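Local coordinates for Her-1 protein (Caenorhabditis elegans, PDB 1SZH), which dictates male development as a secreted protein that inhibits TRA-2A and probably acts directly in cell signalling during sex determination, at residues E91-C94 with K95-T99; I11-A14 with A15-C18. The protein carries 2 engineered substitutions. All coordinates share one frame; numbering follows the deposited sequence.

Contacts 1 and 2 illustrate how one tie, a salt bridge between an acidic residue and a lysine four positions later, can be built in two ways. Both lie on single helices, contact 1 (91-94 with 95-99) near the C-terminal end of helix 85-97 and contact 2 (11-14 with 15-18) over most of helix 8-18, to its C-terminal end. They do not touch: their centres are about 23 Å apart and their nearest atoms about 13 Å. The centre of contact 1 lies about 6 Å from the centre of the chain, that of contact 2 about 19 Å. Each contact holds one half of a disulfide, Cys94 and Cys18 respectively, and an acetate ion sits beside contact 1.

Contact 1 (E91-C94 with K95-T99); sequences ENRC and KNLMT. With ACT (acetate ion), chain C.
Glu91 and Lys95 run side by side, both chains extended and pointing the same way, and a salt bridge joins their ends: Lys95 NZ to Glu91 OE2, 3.1 Å. The ammonium approaches that oxygen from the anti side, 32° out of the carboxylate plane. Nearer the backbone than the charged atoms, the hydrocarbon parts touch as well, Glu91 CG lying 3.8 Å from Lys95 CE. Glu91 reaches this position because its CG is anti to the backbone N (chi1 169°). With the carboxylate gone, as in an alanine here, the Lys95 ammonium would probably lose its mate and the lysine chain be freer to turn.

Two residues further along, Arg93 CG rests 3.8 Å from Leu97 CD1, the two side chains again alongside each other. Bends at chi2 and chi3 turn the arginine's end aside, and its NE donates a nearly straight bond (167°) to the acetate oxygen ACT O, 2.9 Å away; that oxygen sits at the edge of the guanidinium, in its plane. Arg89 also bonds this acetate, probably a guest from the crystallisation liquor. Cys94 SG meets Met98 CG at 4.0 Å.

Behind these pairs stands the backbone, where the amides of Lys95, Asn96, Leu97 and Met98 bond to the carbonyls four residues earlier. At the next step the side chain of Thr99 takes the place of a backbone amide, OG1 donating to Lys95 O at 2.8 Å where helix gives way to loop. Further out, Cys94 is tied by a disulfide to Cys76, Leu97 packs on helix 105-115, and Phe126 of helix 120-134 touches both Cys94 and Met98. The Glu91-Lys95 pair is an i to i+4 salt bridge of an alpha helix that also packs against two others within the all-helical fold of HER-1.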
loop_
_atom_site.group_PDB
_atom_site.type_symbol
_atom_site.label_atom_id
_atom_site.label_comp_id
_atom_site.label_asym_id
_atom_site.label_seq_id
_atom_site.Cartn_x
_atom_site.Cartn_y
_atom_site.Cartn_z
ATOM N N GLU A 91 -1.248 6.198 11.025
ATOM C CA GLU A 91 -0.051 6.133 10.175
ATOM C C GLU A 91 0.339 4.669 9.937
ATOM O O GLU A 91 0.586 4.250 8.788
ATOM C CB GLU A 91 1.122 6.874 10.830
ATOM C CG GLU A 91 2.464 6.632 10.142
ATOM C CD GLU A 91 3.589 7.421 10.766
ATOM O OE1 GLU A 91 3.338 8.107 11.776
ATOM O OE2 GLU A 91 4.720 7.352 10.241
ATOM N N ASN A 92 0.364 3.886 11.014
ATOM C CA ASN A 92 0.730 2.471 10.900
ATOM C C ASN A 92 -0.295 1.659 10.114
ATOM O O ASN A 92 0.092 0.783 9.338
ATOM C CB ASN A 92 0.959 1.868 12.289
ATOM C CG ASN A 92 2.218 2.417 12.949
ATOM O OD1 ASN A 92 3.179 2.786 12.264
ATOM N ND2 ASN A 92 2.229 2.459 14.277
ATOM N N ARG A 93 -1.579 1.959 10.303
ATOM C CA ARG A 93 -2.655 1.285 9.588
ATOM C C ARG A 93 -2.451 1.600 8.100
ATOM O O ARG A 93 -2.531 0.716 7.253
ATOM C CB ARG A 93 -4.006 1.821 10.084
ATOM C CG ARG A 93 -5.212 1.679 9.133
ATOM C CD ARG A 93 -5.920 0.343 9.221
ATOM N NE ARG A 93 -6.363 -0.051 10.561
ATOM C CZ ARG A 93 -7.583 0.148 11.077
ATOM N NH1 ARG A 93 -8.534 0.767 10.394
ATOM N NH2 ARG A 93 -7.872 -0.356 12.275
ATOM N N CYS A 94 -2.190 2.871 7.792
ATOM C CA CYS A 94 -1.966 3.285 6.406
ATOM C C CYS A 94 -0.766 2.540 5.808
ATOM O O CYS A 94 -0.855 1.992 4.710
ATOM C CB CYS A 94 -1.725 4.802 6.395
ATOM S SG CYS A 94 -1.532 5.589 4.782
ATOM N N LYS A 95 0.347 2.488 6.536
ATOM C CA LYS A 95 1.525 1.812 5.992
ATOM C C LYS A 95 1.232 0.343 5.698
ATOM O O LYS A 95 1.677 -0.192 4.666
ATOM C CB LYS A 95 2.702 1.932 6.952
ATOM C CG LYS A 95 3.240 3.352 7.081
ATOM C CD LYS A 95 4.383 3.415 8.097
ATOM C CE LYS A 95 5.035 4.793 8.106
ATOM N NZ LYS A 95 6.113 4.818 9.144
ATOM N N ASN A 96 0.486 -0.311 6.590
ATOM C CA ASN A 96 0.151 -1.713 6.373
ATOM C C ASN A 96 -0.770 -1.859 5.157
ATOM O O ASN A 96 -0.516 -2.688 4.299
ATOM C CB ASN A 96 -0.516 -2.307 7.618
ATOM C CG ASN A 96 0.491 -2.629 8.713
ATOM O OD1 ASN A 96 1.633 -3.011 8.427
ATOM N ND2 ASN A 96 0.073 -2.493 9.968
ATOM N N LEU A 97 -1.820 -1.053 5.082
ATOM C CA LEU A 97 -2.736 -1.139 3.945
ATOM C C LEU A 97 -2.023 -0.873 2.633
ATOM O O LEU A 97 -2.221 -1.595 1.650
ATOM C CB LEU A 97 -3.876 -0.111 4.094
ATOM C CG LEU A 97 -4.914 -0.399 5.176
ATOM C CD1 LEU A 97 -5.737 0.873 5.464
ATOM C CD2 LEU A 97 -5.793 -1.540 4.720
ATOM N N MET A 98 -1.193 0.160 2.613
ATOM C CA MET A 98 -0.536 0.560 1.370
ATOM C C MET A 98 0.560 -0.362 0.896
ATOM O O MET A 98 1.117 -0.156 -0.182
ATOM C CB MET A 98 -0.006 1.998 1.507
ATOM C CG MET A 98 -1.131 3.036 1.734
ATOM S SD MET A 98 -2.157 3.350 0.254
ATOM C CE MET A 98 -1.048 4.416 -0.713
ATOM N N THR A 99 0.885 -1.375 1.696
ATOM C CA THR A 99 1.888 -2.347 1.278
ATOM C C THR A 99 1.270 -3.762 1.166
ATOM O O THR A 99 1.996 -4.747 1.057
ATOM C CB THR A 99 3.109 -2.373 2.247
ATOM O OG1 THR A 99 2.652 -2.556 3.595
ATOM C CG2 THR A 99 3.903 -1.070 2.150
HETATM C C ACT C . -5.091 -1.215 13.814
HETATM O O ACT C . -4.711 -1.337 12.560
HETATM O OXT ACT C . -4.505 -0.519 14.718
HETATM C CH3 ACT C . -6.313 -1.894 14.332
#

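Contact 2 (I11-A14 with A15-C18); sequences IKDA and AEKC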
loop_
_atom_site.group_PDB
_atom_site.type_symbol
_atom_site.label_atom_id
_atom_site.label_comp_id
_atom_site.label_asym_id
_atom_site.label_seq_id
_atom_site.Cartn_x
_atom_site.Cartn_y
_atom_site.Cartn_z
ATOM N N ILE A 11 -5.915 -15.791 -6.994
ATOM C CA ILE A 11 -4.832 -15.725 -6.010
ATOM C C ILE A 11 -3.785 -16.805 -6.255
ATOM O O ILE A 11 -2.579 -16.553 -6.158
ATOM C CB ILE A 11 -5.374 -15.833 -4.563
ATOM C CG1 ILE A 11 -6.100 -14.524 -4.194
ATOM C CG2 ILE A 11 -4.241 -16.109 -3.597
ATOM C CD1 ILE A 11 -6.833 -14.582 -2.848
ATOM N N LYS A 12 -4.223 -18.013 -6.583
ATOM C CA LYS A 12 -3.263 -19.076 -6.848
ATOM C C LYS A 12 -2.449 -18.752 -8.100
ATOM O O LYS A 12 -1.250 -19.007 -8.143
ATOM C CB LYS A 12 -3.984 -20.427 -7.013
ATOM C CG LYS A 12 -4.572 -20.949 -5.710
ATOM C CD LYS A 12 -5.130 -22.366 -5.851
ATOM C CE LYS A 12 -4.006 -23.351 -6.119
ATOM N NZ LYS A 12 -4.428 -24.780 -6.027
ATOM N N ASP A 13 -3.092 -18.165 -9.108
ATOM C CA ASP A 13 -2.382 -17.816 -10.338
ATOM C C ASP A 13 -1.339 -16.732 -10.064
ATOM O O ASP A 13 -0.211 -16.801 -10.564
ATOM C CB ASP A 13 -3.362 -17.332 -11.402
ATOM C CG ASP A 13 -2.688 -17.087 -12.753
ATOM O OD1 ASP A 13 -2.833 -15.975 -13.293
ATOM O OD2 ASP A 13 -2.019 -18.012 -13.270
ATOM N N ALA A 14 -1.710 -15.734 -9.262
ATOM C CA ALA A 14 -0.764 -14.654 -8.938
ATOM C C ALA A 14 0.433 -15.221 -8.164
ATOM O O ALA A 14 1.573 -14.839 -8.415
ATOM C CB ALA A 14 -1.460 -13.569 -8.117
ATOM N N ALA A 15 0.165 -16.107 -7.203
ATOM C CA ALA A 15 1.241 -16.702 -6.430
ATOM C C ALA A 15 2.194 -17.485 -7.342
ATOM O O ALA A 15 3.414 -17.386 -7.212
ATOM C CB ALA A 15 0.671 -17.621 -5.335
ATOM N N GLU A 16 1.624 -18.246 -8.269
ATOM C CA GLU A 16 2.425 -19.051 -9.199
ATOM C C GLU A 16 3.303 -18.199 -10.117
ATOM O O GLU A 16 4.429 -18.587 -10.452
ATOM C CB GLU A 16 1.495 -19.923 -10.049
ATOM C CG GLU A 16 0.729 -20.970 -9.240
ATOM C CD GLU A 16 -0.552 -21.432 -9.925
ATOM O OE1 GLU A 16 -0.686 -21.216 -11.148
ATOM O OE2 GLU A 16 -1.422 -22.020 -9.239
ATOM N N LYS A 17 2.798 -17.044 -10.521
ATOM C CA LYS A 17 3.525 -16.163 -11.423
ATOM C C LYS A 17 4.515 -15.246 -10.746
ATOM O O LYS A 17 5.461 -14.773 -11.365
ATOM C CB LYS A 17 2.534 -15.289 -12.205
ATOM C CG LYS A 17 1.654 -16.092 -13.168
ATOM C CD LYS A 17 0.641 -15.227 -13.869
ATOM C CE LYS A 17 -0.088 -16.047 -14.953
ATOM N NZ LYS A 17 -1.155 -15.252 -15.618
ATOM N N CYS A 18 4.327 -15.029 -9.453
ATOM C CA CYS A 18 5.148 -14.058 -8.752
ATOM C C CYS A 18 6.050 -14.509 -7.615
ATOM O O CYS A 18 7.008 -13.818 -7.302
ATOM C CB CYS A 18 4.226 -12.975 -8.198
ATOM S SG CYS A 18 3.159 -12.202 -9.440
#
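Four amides on the 15-18 side donate to carbonyls of 11-14 in the i to i+4 pattern of an alpha helix, but the bonding changes toward its end. Ala15 N to Ile11 O and Glu16 N to Lys12 O are both 3.0 Å, and Lys17 N to Asp13 O is more bent, at 146°. Beyond it Ala14 O receives two weak bonds, from Lys17 N and from Cys18 N, the latter at 128°. The first of these is an i to i+3 bond, consistent with the regular pattern fading at the C-terminal end.

Over this frame lies an i to i+4 salt bridge, in which Lys17 NZ donates to Asp13 OD1 (3.0 Å) through that oxygen's syn lone pair. The side chains cross obliquely, and Lys17 CE lies 3.2 Å from OD2 of the same Asp13. With CG anti to its backbone N (chi1 -174°), Asp13 brings its carboxylate to the end of the Lys17 chain, which passes across it. Glu16 OE1 stands 4.1 Å from Asp13 OD2, a like-charge neighbour that the lysine probably offsets in part. Ala15 packs on helix 24-33 and Ala14 on helix 47-59, to which Cys18 is joined by its disulfide with Cys54.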